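Local structure of poly-beta-1,6-N-acetyl-D-glucosamine export protein (Escherichia coli, 4Y25) at residues N263-E275 / H285-F297. The protein exports the biofilm polysaccharide poly-beta-1,6-N-acetyl-D-glucosamine across the outer membrane through its C-terminal beta-barrel domain, which forms this chain. Numbering follows the deposited sequence.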
# COMPACT_ATOMS: atom_id res chain seq x y z
N ASN A 263 22.93 -2.27 10.29
CA ASN A 263 24.07 -1.83 9.48
C ASN A 263 23.70 -1.22 8.13
O ASN A 263 24.51 -1.24 7.20
CB ASN A 263 25.03 -3.00 9.25
CG ASN A 263 25.68 -3.48 10.53
OD1 ASN A 263 25.82 -2.72 11.49
ND2 ASN A 263 26.09 -4.74 10.55
N ASP A 264 22.49 -0.68 8.03
CA ASP A 264 21.97 -0.10 6.79
C ASP A 264 22.00 -1.11 5.64
O ASP A 264 22.02 -0.73 4.47
CB ASP A 264 22.77 1.16 6.42
CG ASP A 264 23.05 2.04 7.62
OD1 ASP A 264 22.26 2.02 8.58
OD2 ASP A 264 24.07 2.77 7.60
N VAL A 265 22.00 -2.39 5.99
CA VAL A 265 22.08 -3.48 5.03
C VAL A 265 20.90 -4.43 5.24
O VAL A 265 20.45 -5.11 4.31
CB VAL A 265 23.42 -4.23 5.16
CG1 VAL A 265 23.45 -5.48 4.30
CG2 VAL A 265 24.57 -3.31 4.79
N ILE A 266 20.39 -4.46 6.47
CA ILE A 266 19.22 -5.26 6.80
C ILE A 266 18.08 -4.38 7.30
O ILE A 266 18.25 -3.62 8.25
CB ILE A 266 19.53 -6.30 7.89
CG1 ILE A 266 20.73 -7.17 7.49
CG2 ILE A 266 18.30 -7.16 8.17
CD1 ILE A 266 20.47 -8.06 6.31
N ASP A 267 16.92 -4.49 6.66
CA ASP A 267 15.70 -3.90 7.21
C ASP A 267 14.55 -4.90 7.12
O ASP A 267 14.25 -5.42 6.05
CB ASP A 267 15.33 -2.61 6.50
CG ASP A 267 14.08 -1.97 7.08
OD1 ASP A 267 12.96 -2.31 6.63
OD2 ASP A 267 14.22 -1.13 8.00
N ALA A 268 13.92 -5.15 8.26
CA ALA A 268 12.83 -6.11 8.33
C ALA A 268 11.74 -5.63 9.28
O ALA A 268 12.01 -4.94 10.26
CB ALA A 268 13.35 -7.47 8.76
N GLY A 269 10.50 -6.01 8.98
CA GLY A 269 9.37 -5.63 9.81
C GLY A 269 8.20 -6.56 9.58
O GLY A 269 7.99 -7.04 8.46
N ALA A 270 7.44 -6.82 10.63
CA ALA A 270 6.25 -7.65 10.53
C ALA A 270 5.15 -7.05 11.39
O ALA A 270 5.39 -6.68 12.54
CB ALA A 270 6.55 -9.08 10.96
N THR A 271 3.95 -6.95 10.83
CA THR A 271 2.83 -6.34 11.53
C THR A 271 1.61 -7.25 11.56
O THR A 271 1.23 -7.84 10.54
CB THR A 271 2.43 -5.00 10.88
OG1 THR A 271 3.59 -4.16 10.73
CG2 THR A 271 1.39 -4.28 11.73
N LEU A 272 1.00 -7.38 12.73
CA LEU A 272 -0.27 -8.08 12.87
C LEU A 272 -1.41 -7.07 12.88
O LEU A 272 -1.44 -6.18 13.72
CB LEU A 272 -0.28 -8.92 14.14
CG LEU A 272 -1.63 -9.55 14.51
CD1 LEU A 272 -2.10 -10.48 13.41
CD2 LEU A 272 -1.54 -10.27 15.84
N ARG A 273 -2.34 -7.21 11.95
CA ARG A 273 -3.41 -6.22 11.81
C ARG A 273 -4.80 -6.80 12.03
O ARG A 273 -5.08 -7.94 11.68
CB ARG A 273 -3.35 -5.55 10.44
CG ARG A 273 -2.09 -4.75 10.23
CD ARG A 273 -2.32 -3.54 9.35
NE ARG A 273 -1.14 -2.69 9.33
CZ ARG A 273 -0.84 -1.82 10.29
NH1 ARG A 273 -1.64 -1.67 11.33
NH2 ARG A 273 0.27 -1.09 10.20
N TRP A 274 -5.66 -5.97 12.62
CA TRP A 274 -7.06 -6.31 12.81
C TRP A 274 -7.92 -5.11 12.43
O TRP A 274 -7.55 -3.96 12.72
CB TRP A 274 -7.32 -6.73 14.26
CG TRP A 274 -8.70 -7.25 14.52
CD1 TRP A 274 -9.20 -8.47 14.15
CD2 TRP A 274 -9.76 -6.58 15.21
NE1 TRP A 274 -10.50 -8.59 14.57
CE2 TRP A 274 -10.87 -7.44 15.23
CE3 TRP A 274 -9.87 -5.32 15.83
CZ2 TRP A 274 -12.08 -7.10 15.83
CZ3 TRP A 274 -11.08 -4.99 16.42
CH2 TRP A 274 -12.16 -5.87 16.42
N GLU A 275 -9.04 -5.36 11.78
CA GLU A 275 -9.97 -4.29 11.46
C GLU A 275 -11.39 -4.83 11.32
O GLU A 275 -11.60 -5.96 10.88
CB GLU A 275 -9.55 -3.55 10.19
CG GLU A 275 -10.19 -4.05 8.91
CD GLU A 275 -9.78 -3.24 7.70
OE1 GLU A 275 -9.96 -2.01 7.71
OE2 GLU A 275 -9.26 -3.85 6.73
N HIS A 285 -14.97 -8.84 10.27
CA HIS A 285 -13.64 -8.55 10.79
C HIS A 285 -12.53 -9.13 9.90
O HIS A 285 -12.67 -10.22 9.34
CB HIS A 285 -13.49 -9.09 12.21
CG HIS A 285 -13.55 -10.59 12.29
ND1 HIS A 285 -12.44 -11.38 12.10
CD2 HIS A 285 -14.58 -11.43 12.54
CE1 HIS A 285 -12.78 -12.65 12.23
NE2 HIS A 285 -14.07 -12.71 12.50
N ASN A 286 -11.43 -8.40 9.79
CA ASN A 286 -10.26 -8.90 9.07
C ASN A 286 -9.04 -8.98 9.98
O ASN A 286 -8.70 -8.02 10.66
CB ASN A 286 -9.95 -8.01 7.86
CG ASN A 286 -10.94 -8.20 6.73
OD1 ASN A 286 -11.38 -9.32 6.47
ND2 ASN A 286 -11.28 -7.11 6.06
N LEU A 287 -8.40 -10.14 9.98
CA LEU A 287 -7.19 -10.35 10.76
C LEU A 287 -6.12 -10.90 9.84
O LEU A 287 -6.31 -11.95 9.22
CB LEU A 287 -7.45 -11.30 11.93
CG LEU A 287 -6.28 -11.53 12.89
CD1 LEU A 287 -6.03 -10.29 13.74
CD2 LEU A 287 -6.54 -12.74 13.76
N TYR A 288 -5.00 -10.20 9.73
CA TYR A 288 -3.95 -10.63 8.81
C TYR A 288 -2.56 -10.18 9.25
O TYR A 288 -2.41 -9.33 10.13
CB TYR A 288 -4.25 -10.12 7.40
CG TYR A 288 -4.38 -8.62 7.27
CD1 TYR A 288 -5.58 -7.99 7.57
CD2 TYR A 288 -3.32 -7.84 6.84
CE1 TYR A 288 -5.72 -6.62 7.46
CE2 TYR A 288 -3.44 -6.47 6.71
CZ TYR A 288 -4.65 -5.86 7.02
OH TYR A 288 -4.77 -4.49 6.90
N VAL A 289 -1.55 -10.76 8.62
CA VAL A 289 -0.16 -10.43 8.91
C VAL A 289 0.52 -9.89 7.66
O VAL A 289 0.36 -10.44 6.57
CB VAL A 289 0.61 -11.66 9.44
CG1 VAL A 289 2.07 -11.33 9.65
CG2 VAL A 289 -0.02 -12.16 10.73
N GLU A 290 1.27 -8.80 7.84
CA GLU A 290 2.08 -8.23 6.78
C GLU A 290 3.55 -8.29 7.18
O GLU A 290 3.87 -8.25 8.36
CB GLU A 290 1.68 -6.78 6.50
CG GLU A 290 0.55 -6.61 5.51
CD GLU A 290 -0.01 -5.19 5.52
OE1 GLU A 290 0.39 -4.39 6.39
OE2 GLU A 290 -0.86 -4.89 4.66
N PHE A 291 4.43 -8.39 6.19
CA PHE A 291 5.85 -8.29 6.46
C PHE A 291 6.58 -7.75 5.24
O PHE A 291 6.05 -7.76 4.13
CB PHE A 291 6.43 -9.65 6.88
CG PHE A 291 6.70 -10.58 5.73
CD1 PHE A 291 5.71 -11.41 5.24
CD2 PHE A 291 7.96 -10.62 5.14
CE1 PHE A 291 5.97 -12.27 4.19
CE2 PHE A 291 8.22 -11.47 4.08
CZ PHE A 291 7.22 -12.30 3.60
N ASP A 292 7.80 -7.27 5.47
CA ASP A 292 8.65 -6.78 4.39
C ASP A 292 10.11 -6.87 4.82
O ASP A 292 10.44 -6.66 5.99
CB ASP A 292 8.29 -5.34 4.02
CG ASP A 292 8.64 -4.35 5.12
OD1 ASP A 292 9.80 -3.90 5.17
OD2 ASP A 292 7.75 -4.02 5.93
N MET A 293 10.97 -7.18 3.87
CA MET A 293 12.40 -7.23 4.13
C MET A 293 13.17 -6.61 2.99
O MET A 293 12.86 -6.83 1.82
CB MET A 293 12.87 -8.67 4.35
CG MET A 293 12.42 -9.29 5.66
SD MET A 293 13.01 -10.99 5.85
CE MET A 293 12.12 -11.81 4.53
N THR A 294 14.18 -5.81 3.33
CA THR A 294 15.06 -5.24 2.32
C THR A 294 16.50 -5.58 2.67
O THR A 294 16.95 -5.34 3.79
CB THR A 294 14.89 -3.71 2.19
OG1 THR A 294 15.49 -3.06 3.32
CG2 THR A 294 13.42 -3.33 2.10
N PHE A 295 17.22 -6.14 1.70
CA PHE A 295 18.62 -6.47 1.89
C PHE A 295 19.47 -5.77 0.84
O PHE A 295 18.97 -5.43 -0.24
CB PHE A 295 18.84 -7.98 1.82
CG PHE A 295 17.88 -8.76 2.67
CD1 PHE A 295 17.95 -8.71 4.04
CD2 PHE A 295 16.91 -9.56 2.08
CE1 PHE A 295 17.07 -9.43 4.83
CE2 PHE A 295 16.02 -10.28 2.86
CZ PHE A 295 16.11 -10.22 4.23
N ARG A 296 20.74 -5.55 1.15
CA ARG A 296 21.67 -4.95 0.21
C ARG A 296 22.92 -5.81 0.13
O ARG A 296 23.43 -6.26 1.15
CB ARG A 296 22.00 -3.52 0.62
CG ARG A 296 20.77 -2.68 0.89
CD ARG A 296 21.11 -1.22 1.14
NE ARG A 296 21.64 -0.57 -0.06
CZ ARG A 296 20.89 -0.08 -1.04
NH1 ARG A 296 19.57 -0.17 -0.97
NH2 ARG A 296 21.46 0.50 -2.09
N PHE A 297 23.42 -6.03 -1.08
CA PHE A 297 24.41 -7.08 -1.29
C PHE A 297 25.23 -6.94 -2.57
O PHE A 297 25.42 -5.84 -3.10
CB PHE A 297 23.71 -8.44 -1.30
CG PHE A 297 22.78 -8.63 -2.46
CD1 PHE A 297 21.51 -8.06 -2.45
CD2 PHE A 297 23.16 -9.36 -3.58
CE1 PHE A 297 20.66 -8.22 -3.52
CE2 PHE A 297 22.31 -9.52 -4.65
CZ PHE A 297 21.06 -8.95 -4.62
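Two carboxylates of like charge, D267 and D292, meet across neighbouring strands with OD1 to OD1 3.8 Å apart and their planes turned only 19° from each other. R259, on the preceding strand, makes a salt bridge to each, through NH1 to D267 OD1 and NH2 to D292 OD2, and would probably offset their repulsion. The strands form the last beta hairpin of the antiparallel 16-stranded barrel, whose closure brings 285-297 beside strand 8-20, and illustrate how such a barrel sorts residues by alternation. One face carries I266, A268, A270, L272, W274, L287, V289, F291, M293 and F295, an apolar row consistent with the lipid-facing side; the other carries D267, T271, R273, E275, N286, Y288, E290, D292 and T294, a polar row as expected for the barrel lumen. Paired backbone bonds join D267 to T294, G269 to D292, T271 to E290, R273 to Y288 and E275 to N286, the N-H...O angle from R273 N to Y288 O, 174°, being the straightest. The ladder ends less regularly near a classic beta bulge, where V265 and I266 face W262 and the bond from R296 N to V265 O is weak.

On the polar face, Y288 holds CG between its backbone N and carbonyl carbon (chi1 58°), and the ring lies against R273, whose CB sits over one face in a CH-pi contact 3.9 Å from the ring centroid. The arginine chain, bent at chi2, continues past the phenol to a long salt bridge in which NE approaches E290 OE1 at 3.7 Å, at the guanidinium edge. T271 CG2 covers one face of that guanidinium. On the apolar face, L287 CD1 reaches W274 CD1 at 3.7 Å, while I266 CD1 meets the edge of the F295 ring, 3.5 Å from F295 CD1.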